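Local coordinates for protein acetyltransferase (Escherichia coli, PDB 7BYY) that is a toxin of the GNAT acetyltransferase family that acetylates aminoacyl-tRNAs, with acetyl-CoA as the probable acetyl donor, at residues T74-E79 with V97-M102; S52-K57 with I70-A75. The protein carries 1 engineered substitution. All blocks are in the same frame, centred on the assembly; numbering follows the deposited sequence.

Overall arrangement
Both interactions use strand 67-79, which lies between strands 55-61 and 94-105 in one mixed sheet, so each pairs this interior strand with one of its two neighbours. Interaction 1 joins its second half to 97-102; interaction 2 joins an earlier part, 70-75, to 52-57 across a beta hairpin. They share T74 and A75, and both reach the second subunit. Both pairings are antiparallel, the segment axes at 154° in interaction 2 and 118° in interaction 1. Interaction 2 is the more buried, its side chains being mainly small or apolar. Interaction 1 is partly buried: one face carries a polar and aromatic cluster of T74, Y76 and R99, while V98 on the other packs on helix 114-132.

Interaction 1 (T74-E79 with V97-M102); sequences TAYSLE and VVRLVM
V97 opens the pairing with Y76: its N gives a nearly straight bond to Y76 O (2.9 Å, 172° at the hydrogen), and its O receives Y76 N. Its branch CG2 sits 3.7 Å from L78 CD1, the two side chains crossing at about a right angle. V98 faces the other way, where its branched apolar side chain suits packing on F122 and I129 of helix 114-132; A75, its partner on that face, has only CB, and both rest on L133 of the second subunit. R99 returns to the face of T74 and Y76. Its backbone exchanges two bonds with T74, R99 N to T74 O (3.1 Å) and T74 N to R99 O. CG runs anti to the backbone N, and a bend at chi3 (46°) turns NE out of the extended course, over the rim of the Y76 ring. The guanidinium lies nearly flat over one face of that ring, centres 4.5 Å apart and planes 22° apart, a cation-pi stack. Its NH2 donates to T74 OG1 (3.2 Å), slightly tilted from the guanidinium plane, while that hydroxyl in turn donates to A75 O. V101 CG1 lies 3.5 Å above the opposite guanidinium face, off toward NE, so ring and methyl flank the group. V101 and M102 then both face T72, a classic beta bulge; a bulge in this strand, ahead of helix 114-132, is a hallmark of the GNAT fold.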
loop_
_atom_site.group_PDB
_atom_site.type_symbol
_atom_site.label_atom_id
_atom_site.label_comp_id
_atom_site.label_asym_id
_atom_site.label_seq_id
_atom_site.Cartn_x
_atom_site.Cartn_y
_atom_site.Cartn_z
ATOM N N THR A 74 7.494 3.033 2.545
ATOM C CA THR A 74 7.162 1.693 2.074
ATOM C C THR A 74 5.745 1.341 2.510
ATOM O O THR A 74 5.053 2.133 3.156
ATOM C CB THR A 74 8.142 0.639 2.614
ATOM O OG1 THR A 74 7.839 0.365 3.989
ATOM C CG2 THR A 74 9.578 1.119 2.513
ATOM N N ALA A 75 5.315 0.136 2.156
ATOM C CA ALA A 75 4.075 -0.421 2.679
ATOM C C ALA A 75 4.369 -1.226 3.938
ATOM O O ALA A 75 5.434 -1.834 4.074
ATOM C CB ALA A 75 3.384 -1.301 1.636
ATOM N N TYR A 76 3.415 -1.224 4.863
ATOM C CA TYR A 76 3.653 -1.793 6.181
ATOM C C TYR A 76 2.319 -2.169 6.806
ATOM O O TYR A 76 1.272 -1.620 6.457
ATOM C CB TYR A 76 4.416 -0.806 7.072
ATOM C CG TYR A 76 5.071 -1.422 8.285
ATOM C CD1 TYR A 76 5.767 -2.619 8.192
ATOM C CD2 TYR A 76 5.006 -0.797 9.523
ATOM C CE1 TYR A 76 6.372 -3.180 9.302
ATOM C CE2 TYR A 76 5.610 -1.348 10.636
ATOM C CZ TYR A 76 6.290 -2.540 10.521
ATOM O OH TYR A 76 6.889 -3.093 11.629
ATOM N N SER A 77 2.371 -3.121 7.735
ATOM C CA SER A 77 1.182 -3.573 8.441
ATOM C C SER A 77 1.506 -3.737 9.917
ATOM O O SER A 77 2.605 -4.170 10.276
ATOM C CB SER A 77 0.649 -4.894 7.863
ATOM O OG SER A 77 1.546 -5.966 8.105
ATOM N N LEU A 78 0.540 -3.389 10.768
ATOM C CA LEU A 78 0.694 -3.456 12.213
ATOM C C LEU A 78 -0.469 -4.223 12.823
ATOM O O LEU A 78 -1.571 -4.253 12.269
ATOM C CB LEU A 78 0.751 -2.062 12.841
ATOM C CG LEU A 78 1.747 -1.064 12.258
ATOM C CD1 LEU A 78 1.185 0.346 12.332
ATOM C CD2 LEU A 78 3.069 -1.153 12.997
ATOM N N GLU A 79 -0.213 -4.837 13.973
ATOM C CA GLU A 79 -1.279 -5.450 14.749
ATOM C C GLU A 79 -2.093 -4.375 15.460
ATOM O O GLU A 79 -1.590 -3.292 15.776
ATOM C CB GLU A 79 -0.709 -6.436 15.769
ATOM C CG GLU A 79 0.414 -7.309 15.233
ATOM C CD GLU A 79 1.269 -7.900 16.340
ATOM O OE1 GLU A 79 0.703 -8.535 17.257
ATOM O OE2 GLU A 79 2.508 -7.727 16.295
ATOM N N VAL A 97 -0.959 0.211 6.814
ATOM C CA VAL A 97 -0.584 1.620 6.850
ATOM C C VAL A 97 0.567 1.853 5.881
ATOM O O VAL A 97 1.178 0.916 5.363
ATOM C CB VAL A 97 -0.171 2.095 8.263
ATOM C CG1 VAL A 97 -1.316 1.937 9.260
ATOM C CG2 VAL A 97 1.080 1.359 8.726
ATOM N N VAL A 98 0.868 3.126 5.651
ATOM C CA VAL A 98 2.069 3.530 4.933
ATOM C C VAL A 98 3.099 3.958 5.967
ATOM O O VAL A 98 2.831 4.839 6.791
ATOM C CB VAL A 98 1.778 4.662 3.936
ATOM C CG1 VAL A 98 3.082 5.272 3.439
ATOM C CG2 VAL A 98 0.946 4.139 2.772
ATOM N N ARG A 99 4.274 3.335 5.940
ATOM C CA ARG A 99 5.322 3.670 6.893
ATOM C C ARG A 99 6.245 4.731 6.309
ATOM O O ARG A 99 6.739 4.586 5.186
ATOM C CB ARG A 99 6.137 2.438 7.287
ATOM C CG ARG A 99 7.298 2.782 8.210
ATOM C CD ARG A 99 8.074 1.560 8.643
ATOM N NE ARG A 99 8.349 0.672 7.523
ATOM C CZ ARG A 99 9.350 -0.201 7.491
ATOM N NH1 ARG A 99 10.179 -0.294 8.525
ATOM N NH2 ARG A 99 9.521 -0.976 6.424
ATOM N N LEU A 100 6.469 5.795 7.077
ATOM C CA LEU A 100 7.481 6.795 6.757
ATOM C C LEU A 100 8.785 6.352 7.407
ATOM O O LEU A 100 8.902 6.341 8.637
ATOM C CB LEU A 100 7.053 8.175 7.249
ATOM C CG LEU A 100 7.869 9.361 6.736
ATOM C CD1 LEU A 100 7.763 9.443 5.230
ATOM C CD2 LEU A 100 7.404 10.658 7.373
ATOM N N VAL A 101 9.760 5.967 6.589
ATOM C CA VAL A 101 10.999 5.416 7.120
ATOM C C VAL A 101 12.129 6.439 7.177
ATOM O O VAL A 101 13.086 6.243 7.940
ATOM C CB VAL A 101 11.437 4.171 6.318
ATOM C CG1 VAL A 101 10.242 3.266 6.058
ATOM C CG2 VAL A 101 12.099 4.569 5.017
ATOM N N MET A 102 12.039 7.529 6.418
ATOM C CA MET A 102 13.100 8.525 6.414
ATOM C C MET A 102 12.557 9.839 5.883
ATOM O O MET A 102 11.791 9.853 4.915
ATOM C CB MET A 102 14.290 8.072 5.563
ATOM C CG MET A 102 15.480 7.612 6.371
ATOM S SD MET A 102 16.787 6.942 5.333
ATOM C CE MET A 102 15.954 5.520 4.625
#

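Interaction 2 (S52-K57 with I70-A75)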
loop_
_atom_site.group_PDB
_atom_site.type_symbol
_atom_site.label_atom_id
_atom_site.label_comp_id
_atom_site.label_asym_id
_atom_site.label_seq_id
_atom_site.Cartn_x
_atom_site.Cartn_y
_atom_site.Cartn_z
ATOM N N SER A 52 12.635 -1.413 -5.832
ATOM C CA SER A 52 11.321 -1.045 -5.304
ATOM C C SER A 52 11.195 -1.485 -3.848
ATOM O O SER A 52 10.166 -2.015 -3.421
ATOM C CB SER A 52 10.175 -1.602 -6.159
ATOM O OG SER A 52 9.952 -2.975 -5.899
ATOM N N ASP A 53 12.275 -1.285 -3.085
ATOM C CA ASP A 53 12.218 -1.417 -1.636
ATOM C C ASP A 53 11.437 -0.279 -0.994
ATOM O O ASP A 53 10.965 -0.427 0.137
ATOM C CB ASP A 53 13.630 -1.449 -1.048
ATOM C CG ASP A 53 14.393 -2.705 -1.410
ATOM O OD1 ASP A 53 13.895 -3.814 -1.121
ATOM O OD2 ASP A 53 15.497 -2.584 -1.982
ATOM N N CYS A 54 11.302 0.848 -1.688
ATOM C CA CYS A 54 10.619 2.024 -1.170
ATOM C C CYS A 54 10.370 2.977 -2.329
ATOM O O CYS A 54 10.932 2.823 -3.417
ATOM C CB CYS A 54 11.438 2.718 -0.077
ATOM S SG CYS A 54 12.993 3.467 -0.655
ATOM N N ALA A 55 9.516 3.966 -2.079
ATOM C CA ALA A 55 9.367 5.116 -2.955
ATOM C C ALA A 55 9.963 6.340 -2.275
ATOM O O ALA A 55 10.014 6.420 -1.044
ATOM C CB ALA A 55 7.902 5.376 -3.301
ATOM N N ALA A 56 10.415 7.294 -3.084
ATOM C CA ALA A 56 11.111 8.468 -2.582
ATOM C C ALA A 56 10.476 9.738 -3.126
ATOM O O ALA A 56 10.133 9.818 -4.310
ATOM C CB ALA A 56 12.598 8.435 -2.955
ATOM N N LYS A 57 10.325 10.726 -2.248
ATOM C CA LYS A 57 9.878 12.063 -2.611
ATOM C C LYS A 57 11.028 13.036 -2.397
ATOM O O LYS A 57 11.645 13.046 -1.326
ATOM C CB LYS A 57 8.665 12.482 -1.780
ATOM C CG LYS A 57 7.342 12.277 -2.484
ATOM C CD LYS A 57 7.163 13.273 -3.617
ATOM C CE LYS A 57 6.236 12.719 -4.686
ATOM N NZ LYS A 57 5.046 12.060 -4.084
ATOM N N ILE A 70 14.731 14.784 1.239
ATOM C CA ILE A 70 14.362 13.466 0.748
ATOM C C ILE A 70 13.324 12.875 1.693
ATOM O O ILE A 70 13.191 13.286 2.848
ATOM C CB ILE A 70 15.579 12.521 0.620
ATOM C CG1 ILE A 70 15.332 11.470 -0.463
ATOM C CG2 ILE A 70 15.886 11.857 1.955
ATOM C CD1 ILE A 70 15.251 12.040 -1.855
ATOM N N CYS A 71 12.581 11.898 1.180
ATOM C CA CYS A 71 11.516 11.278 1.961
ATOM C C CYS A 71 11.208 9.915 1.359
ATOM O O CYS A 71 10.658 9.841 0.257
ATOM C CB CYS A 71 10.282 12.166 1.968
ATOM S SG CYS A 71 8.825 11.336 2.577
ATOM N N THR A 72 11.543 8.847 2.079
ATOM C CA THR A 72 11.317 7.489 1.605
ATOM C C THR A 72 10.254 6.799 2.452
ATOM O O THR A 72 10.142 7.037 3.658
ATOM C CB THR A 72 12.606 6.661 1.630
ATOM O OG1 THR A 72 13.149 6.655 2.953
ATOM C CG2 THR A 72 13.635 7.243 0.668
ATOM N N PHE A 73 9.482 5.928 1.805
ATOM C CA PHE A 73 8.346 5.295 2.459
ATOM C C PHE A 73 8.053 3.966 1.775
ATOM O O PHE A 73 8.337 3.790 0.587
ATOM C CB PHE A 73 7.115 6.205 2.423
ATOM C CG PHE A 73 6.827 6.774 1.064
ATOM C CD1 PHE A 73 7.472 7.919 0.624
ATOM C CD2 PHE A 73 5.908 6.163 0.226
ATOM C CE1 PHE A 73 7.209 8.444 -0.628
ATOM C CE2 PHE A 73 5.638 6.686 -1.025
ATOM C CZ PHE A 73 6.290 7.829 -1.452
ATOM N N THR A 74 7.494 3.033 2.545
ATOM C CA THR A 74 7.162 1.693 2.074
ATOM C C THR A 74 5.745 1.341 2.510
ATOM O O THR A 74 5.053 2.133 3.156
ATOM C CB THR A 74 8.142 0.639 2.614
ATOM O OG1 THR A 74 7.839 0.365 3.989
ATOM C CG2 THR A 74 9.578 1.119 2.513
ATOM N N ALA A 75 5.315 0.136 2.156
ATOM C CA ALA A 75 4.075 -0.421 2.679
ATOM C C ALA A 75 4.369 -1.226 3.938
ATOM O O ALA A 75 5.434 -1.834 4.074
ATOM C CB ALA A 75 3.384 -1.301 1.636
#
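F73 turns its ring across the strand partner so that A55 O lies over one ring face, 3.3 Å above the plane and off toward the rim, while A55 CB, on the same side of the plane, meets the rim at CE2 (3.5 Å) and CZ. Chi1 of 49° sets CG between the backbone N and the carbonyl carbon, and chi2 then turns the ring plane toward A55. A55, with its single methyl, suits a site that a broad ring must cover. The same two residues are tied by backbone bonds, A55 N to F73 O (2.9 Å, 164° at the hydrogen) and F73 N to A55 O; further along, K57 N donates to C71 O (2.7 Å). On the face opposite F73, C54 SG rests against T72 CB at 3.9 Å, and T72 CG2 also meets A56 CB at 4.0 Å; small side chains suit the non-hydrogen-bonded pair of A56 and T72, whose CA atoms lie close together. Before the strand begins, C54 CB lies 3.6 Å from T74 CG2. The carboxylate of D53 points to another partner, forming a salt bridge through OD1 with K136 of the second subunit. Around this hairpin of strands 55-61 and 67-79, helix 114-132 packs on the F73 side, with the F122 and H125 rings inclined to the F73 ring at about 60°. Helix 35-50 covers the other face, F40 touching T72 and V49 touching C54.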